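Local coordinates for protein beta-glucoside phosphorylase BglX (Unidentified, PDB 5VQE) that probably cleaves beta-glucosides with phosphate, as a beta-glucoside phosphorylase of glycoside hydrolase family 3, and binds 2-deoxy-2-fluoroglucose in its ligand pocket, at residues W383-A388 and V537-E542; L128-A133 and S377-K382; R432-L437 and L469-A474; I485-S490 and T506-F511. All coordinates share one frame; numbering follows the deposited sequence.

How the contacts relate
Contact 2 opens first: helix 122-138 of the glycoside hydrolase family 3 N-terminal domain meets the start of helix 378-391 and closes a loop of 243 residues. Further along that same helix contact 1 opens, and it closes only at helix 534-544, late in the chain. The loop closed by contact 1 contains contact 3, of helix 429-441 on strand 469-475, and then contact 4, of the loop around 485-490 on the adjacent strand 506-510; these two follow one another. Trp383 touches Val131 between contacts 1 and 2, whereas Val537 and Ile541 pack on Phe434 of contact 3. Helix 378-391 thus joins helix 122-138 to helix 534-544, which lies against the six-stranded mixed sheet.

Contact 1 (W383-A388 and V537-E542); sequences WALEIA and VRMMIE
Leu385 O faces Met539 CG across the two helices at 3.9 Å, a touch of carbonyl on methylene with no hydrogen bond. None crosses elsewhere between 383-388 and 537-542 either; the contact is apolar and centres on that CG methylene, which lies 3.8 Å from Ala388 CB. The Leu385 branch leans across from the exposed side to bring CD1 to 4.2 Å from Met539 CG. The small Ala388 is consistent with the close approach here: its CB is 4.0 Å from Met539 CB, and the CA atoms of Ala388 and Met539 are 6.3 Å apart. Met539 has CG beside its backbone N (chi1 -73°), and further bends at chi2 and chi3 fold the chain up, leaving the CB and CG methylenes, CG foremost, as the touching groups. This is a small helix-helix packing between the helix that runs along helix 122-138 and helix 534-544, one of the helices lying on the six-stranded mixed sheet. Trp383 faces the other way, its ring stacked with His127 of helix 122-138. On helix 534-544, Val537 points away from the contact, and both it and Ile541 pack on Phe434 of helix 429-441.

Contact 2 (L128-A133 and S377-K382); sequences LGEVCA and SKKHKK
Val131 lays both methyls against the imidazole of His380, the main apolar element of this buried contact. CG2 sits over one ring face, 4.0 Å from the centroid and 21° off the ring normal, a CH-pi contact, nearer to CG and CD2 of the ring. CG1, placed anti to the valine backbone N (chi1 177°), lies toward the other side of the ring, 3.9 Å from His380 ND1. A glycine at Val131 would probably uncover this face of the imidazole and leave the ring less firmly fixed in its rotation.

Polar contacts come next. Ser377 OG lies over the opposite face, offset to the rim, and as N-cap residue accepts a weak bond from His380 N at 3.4 Å. His380 ND1 is hydrogen-bonded to Glu135 OE2, which probably helps set the rotation of the imidazole.

Charge and water make the third group. Glu130 OE1 and Lys379 NZ are 4.4 Å apart, too far for a salt bridge; a water links the pair, donating to Glu130 OE2 at 2.6 Å and accepting a weak bond from Lys379 NZ at 3.5 Å. The stronger partners of this buried carboxylate are Lys185, in a salt bridge, and Trp186 NE1, both bound at OE1.

The contact seats the N-terminal end of helix 378-391 on helix 122-138; one turn further on, Trp383 packs on Glu130 and Val131, while the far side of helix 122-138, with Leu128 and Cys132, rests on Tyr179 of helix 169-184.

Contact 3 (R432-L437 and L469-A474); sequences RLFKGL and LFIYYA
Phe434 drops from its helix between Ile471 and Tyr473, which lie two residues apart on the strand and point to the same side of it. The phenyl group meets Ile471 with its edge: CG2 of the isoleucine lies near the ring plane, 4.0 Å from Phe434 CE2. The tyrosine is approached differently. Its CD2 is 4.1 Å from Phe434 CD2, and its CE2 touches Phe434 CB at 4.1 Å, so the tyrosine edge atoms CD2 and CE2 touch both the phenyl ring and its CB. The ring centroids of Phe434 and Tyr473 are 5.9 Å apart, and the planes of Phe434 and Tyr473 are inclined at 59°. Phe434 reaches down because its CG is anti to the backbone N (chi1 -178°), directing the ring out from the helix to the sheet.

The helix, 429-441, is the connection between the parallel neighbours 412-419 and 444-447, a beta-alpha-beta crossover, and Phe434 extends its packing to 469-475, the strand on the other side of 412-419. Tyr472, between the two contact residues, points to the other face.

A second shell holds these groups in place. Tyr473 OH is hydrogen-bonded to Ser532 OG, and its ring stacks with Phe511, which probably restrains its tilt. Phe434 also packs on Leu509 of strand 506-510, and backbone bonds of Ile471 to Ile414 and Val416 hold its strand beside 412-419.

Contact 4 (I485-S490 and T506-F511); sequences IRLVWS and TLFLSF
Phe508 projects from its strand with CG anti to the backbone N (chi1 -165°), and Leu487 meets it from the opposite direction, its chi1 of -130°, away from a staggered value, combining with a chi2 of 180° to carry CD1 out to the end of the ring. The leucine touches with this one methyl: CD1 is 3.8 Å from Phe508 CZ and 4.0 Å from Phe508 CE2, so it abuts the far end of the ring, obliquely to its plane. Trp489 adds a looser touch beside it, CH2 lying 4.4 Å from Phe508 CE2. There each ring presents its edge, the nearest atom of one lying near the plane of the other. The other leucine methyl, CD2, rests on a face of the indole, 3.5 Å above its plane and near the rim, which joins Leu487 and Trp489 into one apolar patch. No hydrogen bond crosses between the segments. The loop backbone is held instead by Asp519, which is hydrogen-bonded to Leu487 N and salt-bridged to Arg486. Leu487 and Trp489 also touch a crystal neighbour, which may influence how they lie. The loop that links strands 469-475 and 506-510 folds back here over one face of the mixed sheet, where the Phe508 ring meets Tyr472 and Tyr526 of the flanking strands with planes nearly parallel, while Leu509 on the other face packs on Met540 of helix 534-544.

Contact 1 (W383-A388 and V537-E542)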
loop_
_atom_site.group_PDB
_atom_site.type_symbol
_atom_site.label_atom_id
_atom_site.label_comp_id
_atom_site.label_asym_id
_atom_site.label_seq_id
_atom_site.Cartn_x
_atom_site.Cartn_y
_atom_site.Cartn_z
ATOM N N TRP A 383 15.239 12.884 3.458
ATOM C CA TRP A 383 14.583 12.485 2.216
ATOM C C TRP A 383 13.094 12.802 2.247
ATOM O O TRP A 383 12.517 13.198 1.229
ATOM C CB TRP A 383 14.793 10.991 1.965
ATOM C CG TRP A 383 16.154 10.625 1.471
ATOM C CD1 TRP A 383 17.060 11.447 0.874
ATOM C CD2 TRP A 383 16.765 9.327 1.529
ATOM N NE1 TRP A 383 18.200 10.743 0.556
ATOM C CE2 TRP A 383 18.042 9.441 0.948
ATOM C CE3 TRP A 383 16.357 8.085 2.020
ATOM C CZ2 TRP A 383 18.910 8.361 0.843
ATOM C CZ3 TRP A 383 17.212 7.019 1.913
ATOM C CH2 TRP A 383 18.480 7.161 1.332
ATOM N N ALA A 384 12.449 12.618 3.402
ATOM C CA ALA A 384 11.035 12.963 3.514
ATOM C C ALA A 384 10.809 14.448 3.268
ATOM O O ALA A 384 9.813 14.840 2.645
ATOM C CB ALA A 384 10.504 12.564 4.889
ATOM N N LEU A 385 11.720 15.292 3.759
ATOM C CA LEU A 385 11.580 16.726 3.542
ATOM C C LEU A 385 11.787 17.088 2.077
ATOM O O LEU A 385 11.048 17.914 1.530
ATOM C CB LEU A 385 12.567 17.487 4.428
ATOM C CG LEU A 385 12.096 18.870 4.881
ATOM C CD1 LEU A 385 10.903 18.747 5.821
ATOM C CD2 LEU A 385 13.225 19.629 5.566
ATOM N N GLU A 386 12.788 16.485 1.425
ATOM C CA GLU A 386 13.018 16.744 0.006
ATOM C C GLU A 386 11.810 16.346 -0.831
ATOM O O GLU A 386 11.409 17.073 -1.749
ATOM C CB GLU A 386 14.258 15.986 -0.464
ATOM C CG GLU A 386 15.539 16.411 0.224
ATOM C CD GLU A 386 16.725 15.563 -0.187
ATOM O OE1 GLU A 386 16.533 14.563 -0.919
ATOM O OE2 GLU A 386 17.850 15.896 0.229
ATOM N N ILE A 387 11.227 15.181 -0.543
ATOM C CA ILE A 387 10.090 14.716 -1.326
ATOM C C ILE A 387 8.899 15.642 -1.127
ATOM O O ILE A 387 8.203 15.989 -2.087
ATOM C CB ILE A 387 9.780 13.248 -0.974
ATOM C CG1 ILE A 387 10.937 12.365 -1.467
ATOM C CG2 ILE A 387 8.486 12.783 -1.618
ATOM C CD1 ILE A 387 10.945 10.971 -0.905
ATOM N N ALA A 388 8.658 16.091 0.107
ATOM C CA ALA A 388 7.589 17.059 0.316
ATOM C C ALA A 388 7.863 18.345 -0.461
ATOM O O ALA A 388 6.972 18.888 -1.121
ATOM C CB ALA A 388 7.420 17.341 1.809
ATOM N N VAL A 537 3.562 19.098 6.062
ATOM C CA VAL A 537 2.944 20.273 6.674
ATOM C C VAL A 537 3.937 21.428 6.721
ATOM O O VAL A 537 3.605 22.569 6.382
ATOM C CB VAL A 537 2.412 19.928 8.077
ATOM C CG1 VAL A 537 2.093 21.198 8.878
ATOM C CG2 VAL A 537 1.163 19.041 7.985
ATOM N N ARG A 538 5.171 21.152 7.147
ATOM C CA ARG A 538 6.171 22.214 7.226
ATOM C C ARG A 538 6.485 22.777 5.846
ATOM O O ARG A 538 6.650 23.990 5.690
ATOM C CB ARG A 538 7.446 21.703 7.904
ATOM C CG ARG A 538 7.242 21.319 9.351
ATOM C CD ARG A 538 8.543 20.995 10.066
ATOM N NE ARG A 538 8.297 20.665 11.470
ATOM C CZ ARG A 538 8.188 21.559 12.454
ATOM N NH1 ARG A 538 8.314 22.855 12.212
ATOM N NH2 ARG A 538 7.945 21.151 13.694
ATOM N N MET A 539 6.564 21.922 4.829
ATOM C CA MET A 539 6.860 22.427 3.490
ATOM C C MET A 539 5.666 23.164 2.894
ATOM O O MET A 539 5.846 24.105 2.112
ATOM C CB MET A 539 7.305 21.284 2.576
ATOM C CG MET A 539 8.703 20.760 2.860
ATOM S SD MET A 539 9.949 22.083 2.925
ATOM C CE MET A 539 9.697 22.866 1.358
ATOM N N MET A 540 4.448 22.764 3.249
ATOM C CA MET A 540 3.278 23.530 2.834
ATOM C C MET A 540 3.372 24.965 3.337
ATOM O O MET A 540 3.127 25.917 2.591
ATOM C CB MET A 540 2.011 22.860 3.363
ATOM C CG MET A 540 0.722 23.570 2.979
ATOM S SD MET A 540 0.384 23.519 1.214
ATOM C CE MET A 540 -0.181 21.832 1.051
ATOM N N ILE A 541 3.710 25.133 4.617
ATOM C CA ILE A 541 3.874 26.466 5.189
ATOM C C ILE A 541 4.888 27.264 4.386
ATOM O O ILE A 541 4.634 28.412 4.006
ATOM C CB ILE A 541 4.278 26.359 6.672
ATOM C CG1 ILE A 541 3.068 25.979 7.528
ATOM C CG2 ILE A 541 4.922 27.659 7.176
ATOM C CD1 ILE A 541 1.989 27.066 7.634
ATOM N N GLU A 542 6.057 26.672 4.113
ATOM C CA GLU A 542 7.078 27.400 3.370
ATOM C C GLU A 542 6.542 27.874 2.028
ATOM O O GLU A 542 6.833 28.993 1.593
ATOM C CB GLU A 542 8.321 26.528 3.181
ATOM C CG GLU A 542 8.987 26.125 4.480
ATOM C CD GLU A 542 9.403 27.328 5.307
ATOM O OE1 GLU A 542 10.072 28.214 4.743
ATOM O OE2 GLU A 542 9.044 27.401 6.504
#

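Contact 2 (L128-A133 and S377-K382)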
loop_
_atom_site.group_PDB
_atom_site.type_symbol
_atom_site.label_atom_id
_atom_site.label_comp_id
_atom_site.label_asym_id
_atom_site.label_seq_id
_atom_site.Cartn_x
_atom_site.Cartn_y
_atom_site.Cartn_z
ATOM N N LEU A 128 12.380 6.142 -1.249
ATOM C CA LEU A 128 11.275 5.516 -0.527
ATOM C C LEU A 128 11.560 4.044 -0.263
ATOM O O LEU A 128 11.398 3.557 0.859
ATOM C CB LEU A 128 9.973 5.662 -1.317
ATOM C CG LEU A 128 8.763 4.957 -0.700
ATOM C CD1 LEU A 128 8.417 5.584 0.641
ATOM C CD2 LEU A 128 7.591 5.024 -1.657
ATOM N N GLY A 129 11.961 3.313 -1.304
ATOM C CA GLY A 129 12.259 1.903 -1.134
ATOM C C GLY A 129 13.390 1.655 -0.152
ATOM O O GLY A 129 13.331 0.723 0.654
ATOM N N GLU A 130 14.436 2.483 -0.207
ATOM C CA GLU A 130 15.528 2.352 0.753
ATOM C C GLU A 130 15.034 2.516 2.185
ATOM O O GLU A 130 15.416 1.748 3.072
ATOM C CB GLU A 130 16.638 3.369 0.457
ATOM C CG GLU A 130 17.509 2.999 -0.711
ATOM C CD GLU A 130 18.940 3.507 -0.569
ATOM O OE1 GLU A 130 19.565 3.255 0.479
ATOM O OE2 GLU A 130 19.442 4.142 -1.513
ATOM N N VAL A 131 14.192 3.518 2.446
ATOM C CA VAL A 131 13.710 3.707 3.814
ATOM C C VAL A 131 12.903 2.498 4.253
ATOM O O VAL A 131 13.071 1.983 5.365
ATOM C CB VAL A 131 12.886 5.000 3.945
ATOM C CG1 VAL A 131 12.333 5.134 5.369
ATOM C CG2 VAL A 131 13.735 6.204 3.597
ATOM N N CYS A 132 12.002 2.029 3.389
ATOM C CA CYS A 132 11.182 0.878 3.746
ATOM C C CYS A 132 12.054 -0.318 4.099
ATOM O O CYS A 132 11.877 -0.950 5.147
ATOM C CB CYS A 132 10.246 0.514 2.596
ATOM S SG CYS A 132 9.034 1.774 2.127
ATOM N N ALA A 133 12.995 -0.651 3.224
ATOM C CA ALA A 133 13.796 -1.849 3.401
ATOM C C ALA A 133 14.865 -1.652 4.468
ATOM O O ALA A 133 15.157 -2.579 5.237
ATOM C CB ALA A 133 14.421 -2.247 2.067
ATOM N N SER A 377 16.387 7.881 11.146
ATOM C CA SER A 377 17.691 8.503 11.010
ATOM C C SER A 377 17.572 9.860 10.318
ATOM O O SER A 377 16.585 10.166 9.637
ATOM C CB SER A 377 18.635 7.596 10.221
ATOM O OG SER A 377 18.195 7.456 8.883
ATOM N N LYS A 378 18.608 10.684 10.497
ATOM C CA LYS A 378 18.603 12.006 9.883
ATOM C C LYS A 378 18.493 11.899 8.366
ATOM O O LYS A 378 17.771 12.678 7.732
ATOM C CB LYS A 378 19.865 12.781 10.280
ATOM N N LYS A 379 19.193 10.931 7.773
ATOM C CA LYS A 379 19.121 10.719 6.329
ATOM C C LYS A 379 17.682 10.482 5.881
ATOM O O LYS A 379 17.215 11.077 4.902
ATOM C CB LYS A 379 20.016 9.532 5.944
ATOM C CG LYS A 379 20.061 9.192 4.462
ATOM C CD LYS A 379 20.737 7.828 4.233
ATOM C CE LYS A 379 21.659 7.853 3.020
ATOM N NZ LYS A 379 21.870 6.505 2.406
ATOM N N HIS A 380 16.959 9.611 6.588
ATOM C CA HIS A 380 15.600 9.280 6.179
ATOM C C HIS A 380 14.663 10.469 6.352
ATOM O O HIS A 380 13.829 10.741 5.480
ATOM C CB HIS A 380 15.096 8.077 6.968
ATOM C CG HIS A 380 15.852 6.817 6.680
ATOM N ND1 HIS A 380 15.616 5.635 7.348
ATOM C CD2 HIS A 380 16.838 6.557 5.791
ATOM C CE1 HIS A 380 16.429 4.702 6.884
ATOM N NE2 HIS A 380 17.178 5.235 5.938
ATOM N N LYS A 381 14.792 11.198 7.465
ATOM C CA LYS A 381 13.971 12.387 7.667
ATOM C C LYS A 381 14.264 13.433 6.603
ATOM O O LYS A 381 13.355 14.124 6.131
ATOM C CB LYS A 381 14.211 12.955 9.064
ATOM C CG LYS A 381 13.845 12.001 10.195
ATOM N N LYS A 382 15.536 13.549 6.205
ATOM C CA LYS A 382 15.923 14.494 5.164
ATOM C C LYS A 382 15.258 14.162 3.832
ATOM O O LYS A 382 14.769 15.056 3.133
ATOM C CB LYS A 382 17.445 14.491 5.021
ATOM C CG LYS A 382 17.987 15.382 3.917
ATOM C CD LYS A 382 19.520 15.398 3.923
HETATM O O HOH W 1 21.145 6.001 -0.980
#

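Contact 3 (R432-L437 and L469-A474)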
loop_
_atom_site.group_PDB
_atom_site.type_symbol
_atom_site.label_atom_id
_atom_site.label_comp_id
_atom_site.label_asym_id
_atom_site.label_seq_id
_atom_site.Cartn_x
_atom_site.Cartn_y
_atom_site.Cartn_z
ATOM N N ARG A 432 -3.086 20.357 13.895
ATOM C CA ARG A 432 -2.659 21.190 15.018
ATOM C C ARG A 432 -1.308 21.827 14.728
ATOM O O ARG A 432 -1.110 23.030 14.945
ATOM C CB ARG A 432 -2.581 20.362 16.301
ATOM C CG ARG A 432 -3.919 19.945 16.895
ATOM C CD ARG A 432 -3.712 19.364 18.301
ATOM N NE ARG A 432 -4.926 18.775 18.863
ATOM C CZ ARG A 432 -5.895 19.458 19.471
ATOM N NH1 ARG A 432 -5.819 20.779 19.600
ATOM N NH2 ARG A 432 -6.952 18.815 19.951
ATOM N N LEU A 433 -0.360 21.032 14.228
ATOM C CA LEU A 433 0.935 21.584 13.843
ATOM C C LEU A 433 0.760 22.698 12.825
ATOM O O LEU A 433 1.304 23.799 12.988
ATOM C CB LEU A 433 1.835 20.477 13.284
ATOM C CG LEU A 433 3.193 20.965 12.760
ATOM C CD1 LEU A 433 4.033 21.559 13.896
ATOM C CD2 LEU A 433 3.941 19.845 12.047
ATOM N N PHE A 434 0.002 22.425 11.759
ATOM C CA PHE A 434 -0.248 23.428 10.728
ATOM C C PHE A 434 -0.838 24.693 11.340
ATOM O O PHE A 434 -0.408 25.809 11.022
ATOM C CB PHE A 434 -1.180 22.840 9.657
ATOM C CG PHE A 434 -1.464 23.768 8.508
ATOM C CD1 PHE A 434 -0.508 24.006 7.535
ATOM C CD2 PHE A 434 -2.705 24.373 8.379
ATOM C CE1 PHE A 434 -0.769 24.840 6.471
ATOM C CE2 PHE A 434 -2.971 25.213 7.327
ATOM C CZ PHE A 434 -2.001 25.450 6.361
ATOM N N LYS A 435 -1.817 24.539 12.235
ATOM C CA LYS A 435 -2.393 25.700 12.905
ATOM C C LYS A 435 -1.314 26.483 13.645
ATOM O O LYS A 435 -1.203 27.706 13.496
ATOM C CB LYS A 435 -3.497 25.257 13.869
ATOM C CG LYS A 435 -4.241 26.407 14.566
ATOM C CD LYS A 435 -5.445 25.886 15.335
ATOM C CE LYS A 435 -6.300 27.009 15.915
ATOM N NZ LYS A 435 -5.614 27.734 17.026
ATOM N N GLY A 436 -0.499 25.788 14.437
ATOM C CA GLY A 436 0.553 26.467 15.183
ATOM C C GLY A 436 1.549 27.186 14.292
ATOM O O GLY A 436 2.010 28.281 14.621
ATOM N N LEU A 437 1.911 26.576 13.160
ATOM C CA LEU A 437 2.888 27.200 12.279
ATOM C C LEU A 437 2.324 28.438 11.598
ATOM O O LEU A 437 3.071 29.387 11.345
ATOM C CB LEU A 437 3.390 26.193 11.238
ATOM C CG LEU A 437 4.196 25.009 11.783
ATOM C CD1 LEU A 437 4.628 24.096 10.639
ATOM C CD2 LEU A 437 5.416 25.465 12.585
ATOM N N LEU A 469 -9.900 34.963 5.680
ATOM C CA LEU A 469 -9.514 33.811 4.870
ATOM C C LEU A 469 -10.021 32.526 5.517
ATOM O O LEU A 469 -9.901 32.351 6.735
ATOM C CB LEU A 469 -7.987 33.765 4.712
ATOM C CG LEU A 469 -7.377 32.546 4.008
ATOM C CD1 LEU A 469 -7.738 32.518 2.528
ATOM C CD2 LEU A 469 -5.856 32.559 4.201
ATOM N N PHE A 470 -10.588 31.638 4.701
ATOM C CA PHE A 470 -10.859 30.260 5.084
ATOM C C PHE A 470 -9.726 29.394 4.548
ATOM O O PHE A 470 -9.345 29.532 3.382
ATOM C CB PHE A 470 -12.182 29.753 4.490
ATOM C CG PHE A 470 -13.421 30.162 5.245
ATOM C CD1 PHE A 470 -13.813 29.488 6.393
ATOM C CD2 PHE A 470 -14.223 31.183 4.770
ATOM C CE1 PHE A 470 -14.976 29.844 7.068
ATOM C CE2 PHE A 470 -15.390 31.547 5.440
ATOM C CZ PHE A 470 -15.761 30.882 6.590
ATOM N N ILE A 471 -9.213 28.485 5.376
ATOM C CA ILE A 471 -8.288 27.451 4.922
ATOM C C ILE A 471 -8.865 26.091 5.286
ATOM O O ILE A 471 -9.261 25.871 6.435
ATOM C CB ILE A 471 -6.881 27.609 5.524
ATOM C CG1 ILE A 471 -6.302 28.981 5.161
ATOM C CG2 ILE A 471 -5.975 26.481 4.994
ATOM C CD1 ILE A 471 -4.849 29.182 5.587
ATOM N N TYR A 472 -8.893 25.178 4.310
ATOM C CA TYR A 472 -9.334 23.801 4.529
ATOM C C TYR A 472 -8.148 22.842 4.596
ATOM O O TYR A 472 -7.264 22.873 3.733
ATOM C CB TYR A 472 -10.296 23.358 3.424
ATOM C CG TYR A 472 -11.670 23.948 3.605
ATOM C CD1 TYR A 472 -11.928 25.262 3.271
ATOM C CD2 TYR A 472 -12.698 23.196 4.147
ATOM C CE1 TYR A 472 -13.174 25.813 3.458
ATOM C CE2 TYR A 472 -13.951 23.739 4.336
ATOM C CZ TYR A 472 -14.180 25.049 3.986
ATOM O OH TYR A 472 -15.427 25.606 4.178
ATOM N N TYR A 473 -8.131 21.997 5.633
ATOM C CA TYR A 473 -7.160 20.914 5.782
ATOM C C TYR A 473 -7.933 19.612 5.596
ATOM O O TYR A 473 -8.647 19.173 6.502
ATOM C CB TYR A 473 -6.476 20.976 7.144
ATOM C CG TYR A 473 -5.270 20.077 7.292
ATOM C CD1 TYR A 473 -5.404 18.690 7.330
ATOM C CD2 TYR A 473 -3.994 20.618 7.413
ATOM C CE1 TYR A 473 -4.297 17.869 7.472
ATOM C CE2 TYR A 473 -2.886 19.808 7.556
ATOM C CZ TYR A 473 -3.037 18.438 7.580
ATOM O OH TYR A 473 -1.928 17.643 7.724
ATOM N N ALA A 474 -7.793 18.999 4.423
ATOM C CA ALA A 474 -8.546 17.805 4.060
ATOM C C ALA A 474 -7.628 16.591 4.100
ATOM O O ALA A 474 -6.607 16.557 3.403
ATOM C CB ALA A 474 -9.163 17.957 2.671
#

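Contact 4 (I485-S490 and T506-F511)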
loop_
_atom_site.group_PDB
_atom_site.type_symbol
_atom_site.label_atom_id
_atom_site.label_comp_id
_atom_site.label_asym_id
_atom_site.label_seq_id
_atom_site.Cartn_x
_atom_site.Cartn_y
_atom_site.Cartn_z
ATOM N N ILE A 485 -13.802 7.473 -0.014
ATOM C CA ILE A 485 -12.964 8.485 0.612
ATOM C C ILE A 485 -13.328 9.866 0.078
ATOM O O ILE A 485 -12.504 10.775 0.055
ATOM C CB ILE A 485 -11.464 8.188 0.415
ATOM C CG1 ILE A 485 -11.133 8.091 -1.073
ATOM C CG2 ILE A 485 -11.082 6.917 1.160
ATOM C CD1 ILE A 485 -9.640 7.976 -1.366
ATOM N N ARG A 486 -14.564 9.999 -0.394
ATOM C CA ARG A 486 -15.099 11.279 -0.814
ATOM C C ARG A 486 -15.167 12.231 0.371
ATOM O O ARG A 486 -15.221 11.824 1.536
ATOM C CB ARG A 486 -16.496 11.101 -1.407
ATOM C CG ARG A 486 -16.527 10.320 -2.713
ATOM C CD ARG A 486 -16.272 11.211 -3.906
ATOM N NE ARG A 486 -17.250 12.286 -3.980
ATOM C CZ ARG A 486 -18.484 12.145 -4.449
ATOM N NH1 ARG A 486 -18.903 10.970 -4.898
ATOM N NH2 ARG A 486 -19.300 13.187 -4.469
ATOM N N LEU A 487 -15.171 13.518 0.050
ATOM C CA LEU A 487 -15.330 14.548 1.061
ATOM C C LEU A 487 -16.667 14.387 1.768
ATOM O O LEU A 487 -17.723 14.398 1.127
ATOM C CB LEU A 487 -15.229 15.927 0.415
ATOM C CG LEU A 487 -14.272 16.913 1.074
ATOM C CD1 LEU A 487 -14.296 18.223 0.306
ATOM C CD2 LEU A 487 -14.640 17.140 2.532
ATOM N N VAL A 488 -16.614 14.217 3.085
ATOM C CA VAL A 488 -17.789 14.144 3.944
ATOM C C VAL A 488 -17.625 15.213 5.015
ATOM O O VAL A 488 -16.562 15.313 5.636
ATOM C CB VAL A 488 -17.946 12.745 4.572
ATOM C CG1 VAL A 488 -19.102 12.710 5.570
ATOM C CG2 VAL A 488 -18.148 11.695 3.487
ATOM N N TRP A 489 -18.662 16.019 5.219
ATOM C CA TRP A 489 -18.597 17.115 6.175
ATOM C C TRP A 489 -19.119 16.665 7.537
ATOM O O TRP A 489 -20.056 15.866 7.632
ATOM C CB TRP A 489 -19.396 18.317 5.667
ATOM C CG TRP A 489 -18.981 18.736 4.295
ATOM C CD1 TRP A 489 -19.680 18.560 3.138
ATOM C CD2 TRP A 489 -17.755 19.371 3.930
ATOM N NE1 TRP A 489 -18.967 19.058 2.075
ATOM C CE2 TRP A 489 -17.781 19.561 2.536
ATOM C CE3 TRP A 489 -16.638 19.803 4.648
ATOM C CZ2 TRP A 489 -16.737 20.167 1.848
ATOM C CZ3 TRP A 489 -15.602 20.406 3.963
ATOM C CH2 TRP A 489 -15.655 20.578 2.579
ATOM N N SER A 490 -18.502 17.187 8.593
ATOM C CA SER A 490 -18.837 16.778 9.958
ATOM C C SER A 490 -19.447 17.911 10.778
ATOM O O SER A 490 -20.390 18.572 10.340
ATOM N N THR A 506 -11.201 31.712 0.019
ATOM C CA THR A 506 -11.131 30.349 0.530
ATOM C C THR A 506 -10.009 29.588 -0.169
ATOM O O THR A 506 -9.927 29.578 -1.403
ATOM C CB THR A 506 -12.475 29.630 0.340
ATOM O OG1 THR A 506 -13.492 30.325 1.070
ATOM C CG2 THR A 506 -12.414 28.201 0.851
ATOM N N LEU A 507 -9.153 28.957 0.631
ATOM C CA LEU A 507 -8.039 28.147 0.155
ATOM C C LEU A 507 -8.250 26.713 0.618
ATOM O O LEU A 507 -8.550 26.481 1.793
ATOM C CB LEU A 507 -6.718 28.702 0.698
ATOM C CG LEU A 507 -5.453 27.853 0.553
ATOM C CD1 LEU A 507 -5.066 27.741 -0.904
ATOM C CD2 LEU A 507 -4.327 28.480 1.368
ATOM N N PHE A 508 -8.099 25.753 -0.299
ATOM C CA PHE A 508 -8.358 24.342 -0.009
ATOM C C PHE A 508 -7.075 23.538 -0.192
ATOM O O PHE A 508 -6.478 23.558 -1.272
ATOM C CB PHE A 508 -9.468 23.782 -0.908
ATOM C CG PHE A 508 -10.017 22.468 -0.428
ATOM C CD1 PHE A 508 -9.325 21.289 -0.644
ATOM C CD2 PHE A 508 -11.217 22.415 0.261
ATOM C CE1 PHE A 508 -9.827 20.084 -0.186
ATOM C CE2 PHE A 508 -11.718 21.217 0.715
ATOM C CZ PHE A 508 -11.022 20.052 0.492
ATOM N N LEU A 509 -6.658 22.843 0.866
ATOM C CA LEU A 509 -5.468 22.002 0.871
ATOM C C LEU A 509 -5.884 20.557 1.108
ATOM O O LEU A 509 -6.471 20.244 2.150
ATOM C CB LEU A 509 -4.496 22.436 1.969
ATOM C CG LEU A 509 -4.161 23.923 2.085
ATOM C CD1 LEU A 509 -3.345 24.164 3.345
ATOM C CD2 LEU A 509 -3.418 24.410 0.857
ATOM N N SER A 510 -5.561 19.675 0.168
ATOM C CA SER A 510 -5.706 18.240 0.380
ATOM C C SER A 510 -4.354 17.639 0.739
ATOM O O SER A 510 -3.377 17.814 0.003
ATOM C CB SER A 510 -6.251 17.527 -0.853
ATOM O OG SER A 510 -6.282 16.129 -0.597
ATOM N N PHE A 511 -4.312 16.920 1.861
ATOM C CA PHE A 511 -3.131 16.172 2.267
ATOM C C PHE A 511 -3.293 14.673 2.021
ATOM O O PHE A 511 -2.574 13.861 2.614
ATOM C CB PHE A 511 -2.811 16.463 3.734
ATOM C CG PHE A 511 -2.253 17.854 3.969
ATOM C CD1 PHE A 511 -3.097 18.955 4.065
ATOM C CD2 PHE A 511 -0.884 18.057 4.086
ATOM C CE1 PHE A 511 -2.587 20.234 4.281
ATOM C CE2 PHE A 511 -0.370 19.330 4.301
ATOM C CZ PHE A 511 -1.230 20.421 4.400
#